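PDB 5GO5: sortase from Streptomyces avermitilis, which probably acts as a calcium-independent housekeeping cysteine transpeptidase that attaches surface proteins to the cell wall. Local coordinates for residues A52-P57 with D118-T123; G93-A98 with R162-T167; T127-V132 with A183-T188; T140-V145 with S176-V181. All blocks are in the same frame, centred on the assembly; numbering follows the deposited sequence.

Contact 1. Residues A52-P57 with D118-T123; sequences AVMYIP and DEVVLT
Met-54 and Leu-122 lie side by side on the buried face of two antiparallel strands, pointing the same way. The methyl CE of Met-54 comes within 4.0 Å of CD2 of Leu-122. The Met-54 chain starts out with CG anti to the backbone N and then bends at chi3 (-66°). Its SD slants across to Val-120 and sits 3.9 Å from CG1 of that residue. Ile-56 runs alongside Val-120, with its CG1 4.1 Å from CG1 of Val-120. These four side chains make an apolar layer. Phe-95, Val-97, Leu-164 and Leu-166 pack against it.

The other face carries Val-53, Tyr-55, Val-121 and Thr-123. The CG of Tyr-55 is beside its backbone N (chi1 -58°), which lays the ring back along the strand. Its edge, at CE1, meets CG2 of Thr-123 at 4.1 Å. The same methyl also faces CB of Val-53. OG1 of Thr-123 turns to the backbone N of Gly-125 instead. Leu-199 touches Tyr-55, and Ala-198 touches Val-121.

Four backbone hydrogen bonds hold the strands in register. Val-53 and Thr-123 exchange two, and Tyr-55 and Val-121 exchange two. The bond from N of Tyr-55 to O of Val-121 is 2.8 Å long and nearly straight (167°). Past the strand end, CD of Pro-57 rests 3.6 Å from O of Glu-119.

Strands 50-55 and 119-123 are the first and last in the order across the sheet. Their pairing closes the sheet on itself, as in the eight-stranded beta barrel of the sortase fold.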
# COMPACT_ATOMS: atom_id res chain seq x y z
N ALA A 52 -6.86 -6.90 -5.93
CA ALA A 52 -6.47 -7.35 -4.64
C ALA A 52 -7.31 -6.69 -3.60
O ALA A 52 -8.06 -5.73 -3.87
CB ALA A 52 -4.97 -7.10 -4.37
N VAL A 53 -7.23 -7.21 -2.37
CA VAL A 53 -7.84 -6.55 -1.23
C VAL A 53 -6.74 -6.29 -0.20
O VAL A 53 -5.90 -7.19 0.04
CB VAL A 53 -8.95 -7.40 -0.56
CG1 VAL A 53 -9.56 -6.70 0.61
CG2 VAL A 53 -10.01 -7.79 -1.58
N MET A 54 -6.80 -5.11 0.42
CA MET A 54 -5.87 -4.70 1.45
C MET A 54 -6.54 -4.65 2.81
O MET A 54 -7.65 -4.15 2.94
CB MET A 54 -5.26 -3.34 1.12
CG MET A 54 -4.08 -2.93 2.01
SD MET A 54 -3.42 -1.27 1.65
CE MET A 54 -2.75 -1.50 0.02
N TYR A 55 -5.79 -5.08 3.81
CA TYR A 55 -6.14 -4.98 5.21
C TYR A 55 -4.96 -4.37 5.97
O TYR A 55 -3.82 -4.72 5.71
CB TYR A 55 -6.38 -6.40 5.78
CG TYR A 55 -7.46 -7.19 5.06
CD1 TYR A 55 -7.20 -7.91 3.88
CD2 TYR A 55 -8.81 -7.20 5.55
CE1 TYR A 55 -8.21 -8.60 3.22
CE2 TYR A 55 -9.78 -7.89 4.90
CZ TYR A 55 -9.51 -8.57 3.72
OH TYR A 55 -10.49 -9.25 3.06
N ILE A 56 -5.24 -3.48 6.92
CA ILE A 56 -4.21 -2.88 7.76
C ILE A 56 -4.75 -2.88 9.18
O ILE A 56 -5.57 -2.04 9.49
CB ILE A 56 -3.87 -1.47 7.32
CG1 ILE A 56 -3.40 -1.46 5.84
CG2 ILE A 56 -2.79 -0.88 8.19
CD1 ILE A 56 -3.16 -0.08 5.28
N PRO A 57 -4.30 -3.82 9.99
CA PRO A 57 -4.85 -3.93 11.37
C PRO A 57 -4.84 -2.60 12.15
O PRO A 57 -5.80 -2.29 12.87
CB PRO A 57 -3.96 -5.00 11.95
CG PRO A 57 -3.70 -5.94 10.83
CD PRO A 57 -3.54 -5.02 9.63
N ASP A 118 4.09 -2.00 11.85
CA ASP A 118 2.70 -2.27 11.47
C ASP A 118 2.65 -3.04 10.15
O ASP A 118 3.42 -2.77 9.24
CB ASP A 118 1.91 -1.00 11.38
CG ASP A 118 1.50 -0.45 12.73
OD1 ASP A 118 1.64 -1.13 13.78
OD2 ASP A 118 1.00 0.67 12.73
N GLU A 119 1.72 -3.99 10.07
CA GLU A 119 1.55 -4.85 8.94
C GLU A 119 0.54 -4.28 7.96
O GLU A 119 -0.48 -3.67 8.35
CB GLU A 119 1.09 -6.23 9.39
CG GLU A 119 2.10 -6.94 10.29
CD GLU A 119 1.41 -7.68 11.45
OE1 GLU A 119 0.35 -7.24 11.97
OE2 GLU A 119 1.91 -8.74 11.82
N VAL A 120 0.82 -4.50 6.69
CA VAL A 120 -0.06 -4.20 5.56
C VAL A 120 -0.22 -5.50 4.79
O VAL A 120 0.76 -6.04 4.32
CB VAL A 120 0.53 -3.08 4.66
CG1 VAL A 120 -0.36 -2.83 3.47
CG2 VAL A 120 0.79 -1.80 5.46
N VAL A 121 -1.44 -6.02 4.74
CA VAL A 121 -1.71 -7.36 4.28
C VAL A 121 -2.58 -7.30 3.05
O VAL A 121 -3.59 -6.58 3.06
CB VAL A 121 -2.43 -8.19 5.35
CG1 VAL A 121 -2.68 -9.60 4.87
CG2 VAL A 121 -1.55 -8.24 6.61
N LEU A 122 -2.19 -8.01 1.99
CA LEU A 122 -3.01 -8.13 0.80
C LEU A 122 -3.26 -9.54 0.40
O LEU A 122 -2.41 -10.43 0.60
CB LEU A 122 -2.39 -7.42 -0.40
CG LEU A 122 -2.27 -5.90 -0.23
CD1 LEU A 122 -0.90 -5.48 0.27
CD2 LEU A 122 -2.63 -5.14 -1.51
N THR A 123 -4.42 -9.75 -0.20
CA THR A 123 -4.71 -10.99 -0.87
C THR A 123 -5.03 -10.73 -2.34
O THR A 123 -5.72 -9.74 -2.66
CB THR A 123 -5.86 -11.82 -0.21
OG1 THR A 123 -6.16 -12.94 -1.05
CG2 THR A 123 -7.10 -10.99 0.04

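Contact 2. Residues G93-A98 with R162-T167; sequences GNFAVA and RYLTLT. With SO4 (sulfate ion), chain D.
Asn-94 and Thr-165 meet at about a right angle in the tightly packed part of this parallel strand pair. OG1 of Thr-165 gives a hydrogen bond of 2.6 Å to OD1 of Asn-94. It comes in the plane of the amide and uses a lone pair. ND2 of Asn-94 is bonded to O of Asp-149, so both ends of the group are held and its rotation is fixed. On the opposite face Phe-95 and Leu-164 lie side by side. CD1 of Leu-164 sits at the ring edge, 3.8 Å from CD2 of Phe-95. CD2 of Leu-166 reaches CB of Val-97 at 4.0 Å.

Five backbone hydrogen bonds alternate between the strands. They run from the one between N of Tyr-163 and O of Gly-93 (2.9 Å) to the one between N of Thr-167 and O of Val-97 (3.0 Å).

The start of the pair is looser. Gly-93 has backbone angles that would jam a CB against the preceding carbonyl. The Arg-162 chain runs away from Gly-93; NH1 bonds to O of Gly-90, and NH2 to O4 of a sulfate ion at 2.8 Å, at the guanidinium edge. Lys-92 holds the same sulfate, which probably came from the crystallisation liquor.

The far ends lead to His-100 and Cys-169, the predicted catalytic residues. Strand 80-82 flanks 93-98, strand 178-190 flanks 162-167, and strands 50-55 and 119-123 cover the Phe-95 and Leu-164 face.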
# COMPACT_ATOMS: atom_id res chain seq x y z
N GLY A 93 10.84 -4.85 -6.52
CA GLY A 93 10.55 -3.46 -6.88
C GLY A 93 9.78 -2.84 -5.76
O GLY A 93 10.06 -3.12 -4.57
N ASN A 94 8.84 -1.98 -6.12
CA ASN A 94 8.08 -1.19 -5.15
C ASN A 94 6.62 -1.16 -5.60
O ASN A 94 6.27 -0.45 -6.52
CB ASN A 94 8.67 0.20 -5.05
CG ASN A 94 8.02 1.03 -3.99
OD1 ASN A 94 7.12 0.57 -3.26
ND2 ASN A 94 8.45 2.30 -3.89
N PHE A 95 5.78 -1.94 -4.91
CA PHE A 95 4.34 -2.01 -5.16
C PHE A 95 3.70 -0.79 -4.50
O PHE A 95 3.55 -0.74 -3.31
CB PHE A 95 3.80 -3.31 -4.60
CG PHE A 95 2.29 -3.46 -4.63
CD1 PHE A 95 1.63 -3.88 -5.77
CD2 PHE A 95 1.54 -3.23 -3.49
CE1 PHE A 95 0.24 -4.02 -5.78
CE2 PHE A 95 0.18 -3.38 -3.51
CZ PHE A 95 -0.48 -3.78 -4.65
N ALA A 96 3.35 0.20 -5.32
CA ALA A 96 2.95 1.49 -4.78
C ALA A 96 1.47 1.71 -4.95
O ALA A 96 0.91 1.49 -6.02
CB ALA A 96 3.72 2.59 -5.46
N VAL A 97 0.84 2.20 -3.88
CA VAL A 97 -0.62 2.35 -3.80
C VAL A 97 -0.98 3.71 -3.21
O VAL A 97 -0.38 4.14 -2.20
CB VAL A 97 -1.25 1.24 -2.94
CG1 VAL A 97 -2.75 1.44 -2.76
CG2 VAL A 97 -0.95 -0.11 -3.52
N ALA A 98 -1.94 4.37 -3.88
CA ALA A 98 -2.46 5.66 -3.45
C ALA A 98 -3.86 5.53 -2.86
O ALA A 98 -4.65 4.73 -3.34
CB ALA A 98 -2.52 6.56 -4.64
N ARG A 162 11.52 -6.39 -2.07
CA ARG A 162 10.12 -6.49 -2.42
C ARG A 162 9.39 -5.51 -1.52
O ARG A 162 9.01 -5.82 -0.36
CB ARG A 162 9.59 -7.92 -2.25
CG ARG A 162 10.34 -8.94 -3.11
CD ARG A 162 9.99 -10.37 -2.67
NE ARG A 162 10.80 -11.33 -3.47
CZ ARG A 162 10.47 -11.76 -4.67
NH1 ARG A 162 9.33 -11.43 -5.26
NH2 ARG A 162 11.26 -12.64 -5.28
N TYR A 163 9.25 -4.28 -2.03
CA TYR A 163 8.73 -3.21 -1.22
C TYR A 163 7.29 -2.87 -1.57
O TYR A 163 6.76 -3.22 -2.63
CB TYR A 163 9.60 -1.95 -1.32
CG TYR A 163 11.05 -2.21 -1.04
CD1 TYR A 163 11.46 -2.91 0.11
CD2 TYR A 163 12.04 -1.75 -1.88
CE1 TYR A 163 12.79 -3.17 0.37
CE2 TYR A 163 13.38 -2.00 -1.60
CZ TYR A 163 13.76 -2.70 -0.48
OH TYR A 163 15.09 -3.00 -0.19
N LEU A 164 6.67 -2.15 -0.64
CA LEU A 164 5.34 -1.58 -0.80
C LEU A 164 5.40 -0.14 -0.29
O LEU A 164 6.07 0.16 0.72
CB LEU A 164 4.29 -2.41 -0.02
CG LEU A 164 2.91 -1.82 0.18
CD1 LEU A 164 1.88 -2.96 0.29
CD2 LEU A 164 2.83 -0.92 1.37
N THR A 165 4.69 0.75 -0.99
CA THR A 165 4.56 2.13 -0.60
C THR A 165 3.08 2.46 -0.56
O THR A 165 2.35 2.09 -1.46
CB THR A 165 5.26 3.05 -1.58
OG1 THR A 165 6.60 2.61 -1.72
CG2 THR A 165 5.26 4.51 -1.11
N LEU A 166 2.67 3.17 0.50
CA LEU A 166 1.36 3.82 0.54
C LEU A 166 1.57 5.30 0.57
O LEU A 166 2.42 5.79 1.31
CB LEU A 166 0.56 3.43 1.80
CG LEU A 166 0.41 1.95 2.12
CD1 LEU A 166 -0.42 1.76 3.39
CD2 LEU A 166 -0.19 1.17 0.95
N THR A 167 0.77 6.00 -0.20
CA THR A 167 0.71 7.47 -0.21
C THR A 167 -0.70 7.97 -0.10
O THR A 167 -1.62 7.37 -0.62
CB THR A 167 1.36 8.08 -1.46
OG1 THR A 167 1.42 9.52 -1.31
CG2 THR A 167 0.63 7.77 -2.72
S SO4 D . 14.56 -14.50 -4.66
O1 SO4 D . 14.81 -13.36 -3.72
O2 SO4 D . 15.04 -15.74 -4.00
O3 SO4 D . 15.27 -14.21 -5.94
O4 SO4 D . 13.14 -14.71 -4.96

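Contact 3. Residues T127-V132 with A183-T188; sequences TWFTYV and AHLDST
The ring of Tyr-131 takes CD1 of Leu-185 over one face, almost exactly above its centre. This is a CH-pi contact, 3.8 Å from CD1 to the centroid and 9° off the normal. CB of Leu-185 adds a contact of 3.7 Å to CE2 of Tyr-131. The same CD1 lies at the edge of the Phe-129 ring. One face of that ring has CG2 of Thr-127 above it, toward the rim. CG2 of Thr-188 approaches the ring obliquely, 3.8 Å from CD2 of Phe-129. CG of Leu-185 is anti to its backbone N (chi1 -175°), which directs the branch toward the two rings, and chi2 then sets CD1 in place. Replacing Tyr-131 with an alanine would probably leave CD1 of Leu-185 without the ring face it rests on and N of Gly-90 without its hydroxyl partner.

The two antiparallel strands are interrupted by a classic beta bulge. Asp-186 and Ser-187 together face Thr-130. O of Thr-130 accepts from N of Asp-186 at 2.8 Å and from N of Ser-187 at 3.2 Å. In return N of Thr-130 gives an almost straight bond (176°) to O of Ser-187. The extra residue shifts the register by one.

Past the bulge, Val-132 and His-184 exchange two backbone bonds. CG2 of Val-132 lies 3.7 Å from CB of Asp-186. The imidazole of His-184 is held through ND1 by Asp-134. On the same face Thr-130 packs on Glu-119 and Val-121 of the next strand.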
# COMPACT_ATOMS: atom_id res chain seq x y z
N THR A 127 -2.87 -15.91 -2.79
CA THR A 127 -1.82 -15.73 -1.78
C THR A 127 -2.09 -14.54 -0.88
O THR A 127 -2.57 -13.50 -1.34
CB THR A 127 -0.47 -15.53 -2.49
OG1 THR A 127 -0.21 -16.63 -3.40
CG2 THR A 127 0.70 -15.37 -1.55
N TRP A 128 -1.75 -14.70 0.40
CA TRP A 128 -1.71 -13.64 1.34
C TRP A 128 -0.29 -13.13 1.44
O TRP A 128 0.61 -13.89 1.73
CB TRP A 128 -2.06 -14.14 2.74
CG TRP A 128 -3.54 -14.43 2.95
CD1 TRP A 128 -4.12 -15.65 3.04
CD2 TRP A 128 -4.57 -13.47 3.12
NE1 TRP A 128 -5.48 -15.51 3.27
CE2 TRP A 128 -5.78 -14.18 3.33
CE3 TRP A 128 -4.59 -12.08 3.15
CZ2 TRP A 128 -6.98 -13.53 3.54
CZ3 TRP A 128 -5.78 -11.44 3.39
CH2 TRP A 128 -6.95 -12.17 3.56
N PHE A 129 -0.13 -11.82 1.27
CA PHE A 129 1.16 -11.15 1.34
C PHE A 129 1.15 -10.28 2.57
O PHE A 129 0.29 -9.40 2.69
CB PHE A 129 1.35 -10.26 0.09
CG PHE A 129 1.34 -11.01 -1.21
CD1 PHE A 129 0.14 -11.32 -1.85
CD2 PHE A 129 2.54 -11.44 -1.79
CE1 PHE A 129 0.14 -12.02 -3.06
CE2 PHE A 129 2.54 -12.12 -3.01
CZ PHE A 129 1.34 -12.41 -3.63
N THR A 130 2.13 -10.45 3.46
CA THR A 130 2.27 -9.60 4.61
C THR A 130 3.48 -8.72 4.45
O THR A 130 4.60 -9.25 4.45
CB THR A 130 2.42 -10.39 5.93
OG1 THR A 130 1.24 -11.20 6.10
CG2 THR A 130 2.54 -9.49 7.10
N TYR A 131 3.25 -7.41 4.34
CA TYR A 131 4.30 -6.43 4.35
C TYR A 131 4.43 -5.80 5.72
O TYR A 131 3.44 -5.69 6.46
CB TYR A 131 4.03 -5.35 3.31
CG TYR A 131 4.15 -5.76 1.87
CD1 TYR A 131 3.09 -6.36 1.19
CD2 TYR A 131 5.34 -5.54 1.14
CE1 TYR A 131 3.18 -6.70 -0.17
CE2 TYR A 131 5.43 -5.88 -0.21
CZ TYR A 131 4.36 -6.46 -0.86
OH TYR A 131 4.52 -6.75 -2.21
N VAL A 132 5.62 -5.34 6.06
CA VAL A 132 5.86 -4.67 7.36
C VAL A 132 6.45 -3.29 7.15
O VAL A 132 7.43 -3.16 6.45
CB VAL A 132 6.78 -5.52 8.22
CG1 VAL A 132 7.14 -4.75 9.52
CG2 VAL A 132 6.08 -6.81 8.56
N ALA A 183 7.30 -0.14 3.21
CA ALA A 183 7.28 -1.43 3.83
C ALA A 183 8.03 -2.46 2.99
O ALA A 183 8.16 -2.31 1.77
CB ALA A 183 5.83 -1.86 4.02
N HIS A 184 8.41 -3.58 3.61
CA HIS A 184 8.99 -4.69 2.88
C HIS A 184 8.18 -5.99 3.11
O HIS A 184 7.47 -6.13 4.11
CB HIS A 184 10.45 -4.95 3.29
CG HIS A 184 10.57 -5.60 4.62
ND1 HIS A 184 10.56 -4.89 5.80
CD2 HIS A 184 10.61 -6.90 4.97
CE1 HIS A 184 10.62 -5.73 6.83
NE2 HIS A 184 10.66 -6.95 6.35
N LEU A 185 8.27 -6.89 2.15
CA LEU A 185 7.52 -8.14 2.21
C LEU A 185 8.14 -9.05 3.26
O LEU A 185 9.33 -9.40 3.17
CB LEU A 185 7.49 -8.82 0.86
CG LEU A 185 6.63 -10.10 0.79
CD1 LEU A 185 5.16 -9.79 1.09
CD2 LEU A 185 6.85 -10.82 -0.53
N ASP A 186 7.37 -9.39 4.29
CA ASP A 186 7.84 -10.27 5.36
C ASP A 186 7.51 -11.71 5.13
O ASP A 186 8.34 -12.59 5.40
CB ASP A 186 7.25 -9.81 6.69
CG ASP A 186 7.71 -10.69 7.88
OD1 ASP A 186 8.86 -10.64 8.24
OD2 ASP A 186 6.90 -11.48 8.36
N SER A 187 6.30 -11.99 4.65
CA SER A 187 5.85 -13.37 4.53
C SER A 187 4.76 -13.50 3.48
O SER A 187 4.14 -12.52 3.09
CB SER A 187 5.43 -13.89 5.89
OG SER A 187 4.42 -13.13 6.43
N THR A 188 4.62 -14.73 3.01
CA THR A 188 3.52 -15.13 2.14
C THR A 188 2.92 -16.42 2.68
O THR A 188 3.61 -17.20 3.33
CB THR A 188 3.99 -15.41 0.69
OG1 THR A 188 5.06 -16.41 0.69
CG2 THR A 188 4.43 -14.18 0.03

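Contact 4. Residues T140-V145 with S176-V181; sequences TVPTDV and SHRLIV. With SO4 (sulfate ion), chain C.
An antiparallel bridge between Thr-140 and Arg-178 ties the end of strand 127-140 to the start of strand 178-190, and a type I turn from Val-141 to Asp-144 follows it. Two backbone hydrogen bonds make the bridge. N of Thr-140 reaches O of Arg-178 at 2.8 Å, and N of Arg-178 returns to O of Thr-140. OG1 of Thr-140 binds OD2 of Asp-144 at 2.8 Å, on the lone pair away from the other oxygen. This bond pins the turn, and Lys-154 makes a salt bridge to the same OD2. CG2 of Thr-140 meets CG1 of Ile-180 at an oblique crossing, 3.7 Å away.

Arg-178 runs extended from CG to NE alongside the turn. CA of Pro-142 lies over one guanidinium face, 3.7 Å above the plane and toward its rim. NE of Arg-178 is hydrogen-bonded to O of Glu-170. The Arg-178 side chain lies about 7 Å from the bound glycine and about 8 Å from the side chain of His-100, a position consistent with the active-site arginine of sortases. Putting a leucine in place of Arg-178 would probably leave O of Glu-170 without this donor and Pro-142 without the flat group against its CA.

His-177 stands on the outer side. CG1 of Val-141 lies 3.7 Å from its CD2. Its backbone N holds O4 of a sulfate at 2.7 Å, an ion probably from the crystallisation liquor. ND1 also points at O1, at a distance too short to be taken literally. The bonds imply a guanidinium fixed near the glycine site, and a backbone N-H that can take up an anion on the outer side.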
# COMPACT_ATOMS: atom_id res chain seq x y z
N THR A 140 5.60 14.73 2.87
CA THR A 140 6.23 15.33 1.73
C THR A 140 5.28 16.09 0.82
O THR A 140 4.15 16.31 1.18
CB THR A 140 7.05 14.31 0.95
OG1 THR A 140 7.89 15.02 0.03
CG2 THR A 140 6.14 13.26 0.26
N VAL A 141 5.81 16.56 -0.29
CA VAL A 141 5.03 17.36 -1.21
C VAL A 141 4.49 16.53 -2.36
O VAL A 141 5.08 15.51 -2.76
CB VAL A 141 5.79 18.62 -1.70
CG1 VAL A 141 5.99 19.58 -0.54
CG2 VAL A 141 7.10 18.26 -2.38
N PRO A 142 3.35 16.95 -2.92
CA PRO A 142 2.76 16.24 -4.07
C PRO A 142 3.67 15.99 -5.26
O PRO A 142 3.47 14.99 -5.94
CB PRO A 142 1.60 17.15 -4.48
CG PRO A 142 1.27 17.93 -3.28
CD PRO A 142 2.52 18.10 -2.50
N THR A 143 4.64 16.86 -5.52
CA THR A 143 5.56 16.72 -6.64
C THR A 143 6.72 15.74 -6.40
O THR A 143 7.50 15.48 -7.32
CB THR A 143 6.18 18.10 -6.97
OG1 THR A 143 6.71 18.65 -5.77
CG2 THR A 143 5.15 19.03 -7.52
N ASP A 144 6.84 15.20 -5.18
CA ASP A 144 7.93 14.30 -4.83
C ASP A 144 7.58 12.91 -5.35
O ASP A 144 7.06 12.08 -4.61
CB ASP A 144 8.13 14.29 -3.31
CG ASP A 144 9.35 13.49 -2.86
OD1 ASP A 144 10.03 12.89 -3.71
OD2 ASP A 144 9.58 13.46 -1.64
N VAL A 145 7.85 12.69 -6.63
CA VAL A 145 7.48 11.45 -7.33
C VAL A 145 8.43 10.30 -7.06
O VAL A 145 8.08 9.15 -7.33
CB VAL A 145 7.37 11.64 -8.87
CG1 VAL A 145 6.27 12.63 -9.20
CG2 VAL A 145 8.72 12.06 -9.48
N SER A 176 -1.20 21.49 0.57
CA SER A 176 -1.03 20.58 1.68
C SER A 176 -0.09 19.42 1.33
O SER A 176 0.26 19.19 0.17
CB SER A 176 -2.38 20.09 2.23
OG SER A 176 -3.30 19.77 1.20
N HIS A 177 0.35 18.72 2.36
CA HIS A 177 1.42 17.72 2.22
C HIS A 177 0.81 16.33 2.14
O HIS A 177 -0.32 16.09 2.58
CB HIS A 177 2.39 17.85 3.38
CG HIS A 177 3.22 19.10 3.30
ND1 HIS A 177 2.72 20.34 3.64
CD2 HIS A 177 4.48 19.31 2.85
CE1 HIS A 177 3.65 21.26 3.45
NE2 HIS A 177 4.73 20.66 2.96
N ARG A 178 1.55 15.42 1.52
CA ARG A 178 1.16 14.00 1.56
C ARG A 178 1.94 13.29 2.62
O ARG A 178 3.01 13.73 3.00
CB ARG A 178 1.46 13.35 0.21
CG ARG A 178 0.70 13.96 -0.92
CD ARG A 178 1.05 13.29 -2.21
NE ARG A 178 0.13 13.74 -3.26
CZ ARG A 178 0.16 13.31 -4.50
NH1 ARG A 178 1.01 12.35 -4.86
NH2 ARG A 178 -0.70 13.81 -5.39
N LEU A 179 1.43 12.14 3.05
CA LEU A 179 2.12 11.26 3.90
C LEU A 179 2.40 9.94 3.18
O LEU A 179 1.57 9.47 2.40
CB LEU A 179 1.30 10.95 5.13
CG LEU A 179 1.05 12.14 6.08
CD1 LEU A 179 0.17 11.66 7.21
CD2 LEU A 179 2.36 12.65 6.61
N ILE A 180 3.57 9.39 3.48
CA ILE A 180 4.08 8.19 2.81
C ILE A 180 4.52 7.21 3.88
O ILE A 180 5.15 7.59 4.89
CB ILE A 180 5.33 8.45 1.92
CG1 ILE A 180 5.27 9.76 1.11
CG2 ILE A 180 5.68 7.23 1.04
CD1 ILE A 180 4.25 9.74 0.01
N VAL A 181 4.25 5.92 3.65
CA VAL A 181 4.99 4.87 4.37
C VAL A 181 5.60 3.88 3.38
O VAL A 181 5.06 3.65 2.29
CB VAL A 181 4.14 4.07 5.39
CG1 VAL A 181 3.70 4.95 6.54
CG2 VAL A 181 2.95 3.42 4.73
S SO4 C . -0.43 19.86 5.71
O1 SO4 C . 0.85 20.50 5.34
O2 SO4 C . -0.26 19.32 7.09
O3 SO4 C . -1.56 20.82 5.65
O4 SO4 C . -0.73 18.75 4.78

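In the fold
All four contacts belong to one sheet, the beta barrel of the sortase family. Contact 2 is the most buried. Its strands are parallel, and it meets contact 1 through leucine, methionine and phenylalanine side chains in the core. Contacts 1 and 3 are partly buried and adjoin, since strand 119-123 bonds to strand 127-140. Contacts 3 and 4 both use strand 178-190, on opposite sides of the chain's centre; contact 4 meets only the last residue of 127-140. Contact 3 relies on rings and a bulge, away from the annotated sites. Contact 4 lies at the surface, partly buried with several exposed residues. A turn, a Thr-Asp bond and a guanidinium on proline mark it, near the glycine.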